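Transaminase (Bacillus megaterium, PDB 5G0A) probably catalyses S-selective, pyridoxal-5'-phosphate-dependent transfer of amino groups between amines and carbonyl acceptors, as a class-III omega-transaminase. Local coordinates at residues Ile294-Gly299 with Ala307-Val312. Numbering follows the deposited sequence.
Sequences ITMGKG and AGAVLV. With PLP (pyridoxal-5'-phosphate), chain K.
Met296 reaches across to Ala309 and Leu311 with its terminal methyl, the main bump between the two strands. CG lies beside the backbone N, and a turn at the sulfur (chi3 -81°) swings CE across, where it drops into the hollow between two alternate residues of the facing strand that share a face: the methyl of Ala309, with CE to CB 3.7 Å, and the CB of Leu311, 3.8 Å from the same CE. On this face too Ile294 runs alongside Leu311, its CG1 3.9 Å from Leu311 CB, so that this CB is met by two apolar groups. Strands 293-296 and 308-313 form an antiparallel hairpin in the large mixed sheet of this class-III aminotransferase fold, with strand 112-118 beyond 308-313. Ile294 and Leu311 make a hydrogen-bonded pair, as do Met296 and Ala309; in the second, Ala309 N reaches Met296 O from well above the carbonyl plane. On the opposite face Thr295 and Val310 barely meet, and Ala128 of helix 121-136 packs against both. Val310 instead leans its CG2 on Ile294 O at 3.4 Å. Past Met296 the backbones stay close, with Gly308 CA 3.2 Å from Met296 O. A water then joins the diverging ends, donating to Ala307 O at 2.7 Å and more loosely to Lys298 O. The CB of Lys298 points away from the partner segment; the chain runs on extended to a bend at chi4 (118°), and NZ is bonded covalently to PLP C4A (1.5 Å), consistent with the lysine-bound cofactor of PLP-dependent aminotransferases, so the turn after strand 293-296 carries a PLP-pocket residue.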
ATOM      1  N   ILE B 294     -10.646  21.767 -11.010  1.00 21.74           N
ATOM      2  CA  ILE B 294     -11.871  21.562 -10.213  1.00 20.69           C
ATOM      3  C   ILE B 294     -12.629  20.306 -10.631  1.00 20.14           C
ATOM      4  O   ILE B 294     -12.526  19.854 -11.774  1.00 21.23           O
ATOM      5  CB  ILE B 294     -12.862  22.765 -10.186  1.00 21.56           C
ATOM      6  CG1 ILE B 294     -13.541  22.981 -11.560  1.00 22.51           C
ATOM      7  CG2 ILE B 294     -12.164  24.008  -9.571  1.00 22.78           C
ATOM      8  CD1 ILE B 294     -14.608  24.087 -11.515  1.00 23.48           C
ATOM      9  N   THR B 295     -13.380  19.775  -9.674  1.00 21.34           N
ATOM     10  CA  THR B 295     -14.266  18.635  -9.906  1.00 21.64           C
ATOM     11  C   THR B 295     -15.707  19.086  -9.742  1.00 22.17           C
ATOM     12  O   THR B 295     -16.006  19.928  -8.888  1.00 23.47           O
ATOM     13  CB  THR B 295     -13.946  17.471  -8.947  1.00 21.69           C
ATOM     14  OG1 THR B 295     -13.916  17.953  -7.604  1.00 22.41           O
ATOM     15  CG2 THR B 295     -12.593  16.860  -9.289  1.00 22.81           C
ATOM     16  N   MET B 296     -16.587  18.502 -10.552  1.00 21.92           N
ATOM     17  CA  MET B 296     -18.004  18.926 -10.635  1.00 22.53           C
ATOM     18  C   MET B 296     -18.920  17.720 -10.700  1.00 21.09           C
ATOM     19  O   MET B 296     -18.535  16.651 -11.162  1.00 22.02           O
ATOM     20  CB  MET B 296     -18.237  19.790 -11.884  1.00 22.17           C
ATOM     21  CG  MET B 296     -17.486  21.123 -11.867  1.00 23.15           C
ATOM     22  SD  MET B 296     -17.405  21.880 -13.494  1.00 25.11           S
ATOM     23  CE  MET B 296     -16.035  20.970 -14.206  1.00 23.77           C
ATOM     24  N   GLY B 297     -20.146  17.934 -10.252  1.00 22.15           N
ATOM     25  CA  GLY B 297     -21.220  16.924 -10.218  1.00 21.32           C
ATOM     26  C   GLY B 297     -22.455  17.696  -9.735  1.00 24.03           C
ATOM     27  O   GLY B 297     -22.500  18.926  -9.851  1.00 22.70           O
ATOM     28  N   LYS B 298     -23.456  16.978  -9.235  1.00 22.82           N
ATOM     29  CA  LYS B 298     -24.638  17.590  -8.540  1.00 23.17           C
ATOM     30  C   LYS B 298     -25.280  18.713  -9.342  1.00 23.69           C
ATOM     31  O   LYS B 298     -26.029  18.437 -10.297  1.00 24.35           O
ATOM     32  CB  LYS B 298     -24.246  17.992  -7.107  1.00 22.84           C
ATOM     33  CG  LYS B 298     -23.888  16.771  -6.259  1.00 25.24           C
ATOM     34  CD  LYS B 298     -23.606  17.097  -4.791  1.00 25.78           C
ATOM     35  CE  LYS B 298     -23.590  15.837  -3.888  1.00 27.64           C
ATOM     36  NZ  LYS B 298     -22.263  15.655  -3.280  1.00 31.18           N
ATOM     37  N   GLY B 299     -24.953  19.973  -9.019  1.00 23.33           N
ATOM     38  CA  GLY B 299     -25.497  21.134  -9.764  1.00 23.31           C
ATOM     39  C   GLY B 299     -25.084  21.278 -11.222  1.00 24.40           C
ATOM     40  O   GLY B 299     -25.689  22.063 -11.961  1.00 25.01           O
ATOM     41  N   ALA B 307     -24.285  13.192 -14.350  1.00 21.55           N
ATOM     42  CA  ALA B 307     -23.136  13.785 -14.992  1.00 22.36           C
ATOM     43  C   ALA B 307     -22.147  14.275 -13.933  1.00 22.96           C
ATOM     44  O   ALA B 307     -22.546  14.717 -12.846  1.00 23.50           O
ATOM     45  CB  ALA B 307     -23.558  14.977 -15.846  1.00 23.29           C
ATOM     46  N   GLY B 308     -20.858  14.187 -14.284  1.00 22.14           N
ATOM     47  CA  GLY B 308     -19.796  14.783 -13.485  1.00 22.60           C
ATOM     48  C   GLY B 308     -18.779  15.336 -14.466  1.00 21.35           C
ATOM     49  O   GLY B 308     -18.872  15.097 -15.680  1.00 20.82           O
ATOM     50  N   ALA B 309     -17.811  16.105 -13.970  1.00 21.46           N
ATOM     51  CA  ALA B 309     -16.798  16.619 -14.874  1.00 21.02           C
ATOM     52  C   ALA B 309     -15.575  17.038 -14.106  1.00 20.22           C
ATOM     53  O   ALA B 309     -15.674  17.449 -12.944  1.00 21.72           O
ATOM     54  CB  ALA B 309     -17.316  17.840 -15.637  1.00 20.93           C
ATOM     55  N   VAL B 310     -14.457  17.046 -14.821  1.00 21.02           N
ATOM     56  CA  VAL B 310     -13.253  17.680 -14.289  1.00 22.34           C
ATOM     57  C   VAL B 310     -12.809  18.758 -15.267  1.00 22.61           C
ATOM     58  O   VAL B 310     -12.874  18.568 -16.482  1.00 22.65           O
ATOM     59  CB  VAL B 310     -12.147  16.610 -13.996  1.00 23.94           C
ATOM     60  CG1 VAL B 310     -11.768  15.856 -15.266  1.00 26.82           C
ATOM     61  CG2 VAL B 310     -10.916  17.290 -13.394  1.00 24.89           C
ATOM     62  N   LEU B 311     -12.381  19.902 -14.734  1.00 21.72           N
ATOM     63  CA  LEU B 311     -11.867  20.997 -15.553  1.00 21.78           C
ATOM     64  C   LEU B 311     -10.433  21.250 -15.085  1.00 20.11           C
ATOM     65  O   LEU B 311     -10.199  21.440 -13.895  1.00 22.58           O
ATOM     66  CB  LEU B 311     -12.701  22.257 -15.349  1.00 23.28           C
ATOM     67  CG  LEU B 311     -12.137  23.570 -15.951  1.00 23.94           C
ATOM     68  CD1 LEU B 311     -12.046  23.470 -17.471  1.00 26.35           C
ATOM     69  CD2 LEU B 311     -13.021  24.741 -15.496  1.00 24.68           C
ATOM     70  N   VAL B 312      -9.508  21.189 -16.028  1.00 21.76           N
ATOM     71  CA  VAL B 312      -8.091  21.363 -15.719  1.00 22.10           C
ATOM     72  C   VAL B 312      -7.584  22.642 -16.380  1.00 23.29           C
ATOM     73  O   VAL B 312      -8.148  23.100 -17.386  1.00 23.07           O
ATOM     74  CB  VAL B 312      -7.219  20.176 -16.212  1.00 22.06           C
ATOM     75  CG1 VAL B 312      -7.740  18.834 -15.668  1.00 22.87           C
ATOM     76  CG2 VAL B 312      -7.115  20.127 -17.746  1.00 21.02           C
TER
HETATM   77  N1  PLP K1298     -17.241  15.634  -3.601  1.00 22.01           N
HETATM   78  C2  PLP K1298     -18.054  16.385  -2.820  1.00 23.29           C
HETATM   79  C2A PLP K1298     -17.521  17.639  -2.163  1.00 24.59           C
HETATM   80  C3  PLP K1298     -19.483  16.021  -2.678  1.00 25.42           C
HETATM   81  O3  PLP K1298     -20.338  16.756  -1.953  1.00 27.98           O
HETATM   82  C4  PLP K1298     -19.974  14.813  -3.360  1.00 25.67           C
HETATM   83  C4A PLP K1298     -21.451  14.428  -3.272  1.00 30.20           C
HETATM   84  C5  PLP K1298     -18.962  14.061  -4.141  1.00 23.64           C
HETATM   85  C6  PLP K1298     -17.648  14.500  -4.196  1.00 23.42           C
HETATM   86  C5A PLP K1298     -19.302  12.756  -4.847  1.00 24.74           C
HETATM   87  O4P PLP K1298     -20.298  12.887  -5.839  1.00 24.58           O
HETATM   88  P   PLP K1298     -21.144  11.561  -6.222  1.00 23.59           P
HETATM   89  O1P PLP K1298     -21.913  12.078  -7.408  1.00 23.94           O
HETATM   90  O2P PLP K1298     -20.191  10.422  -6.540  1.00 23.11           O
HETATM   91  O3P PLP K1298     -22.005  11.270  -5.022  1.00 23.96           O
HETATM   92  O   HOH W   1     -24.558  16.425 -12.341  1.00 27.26           O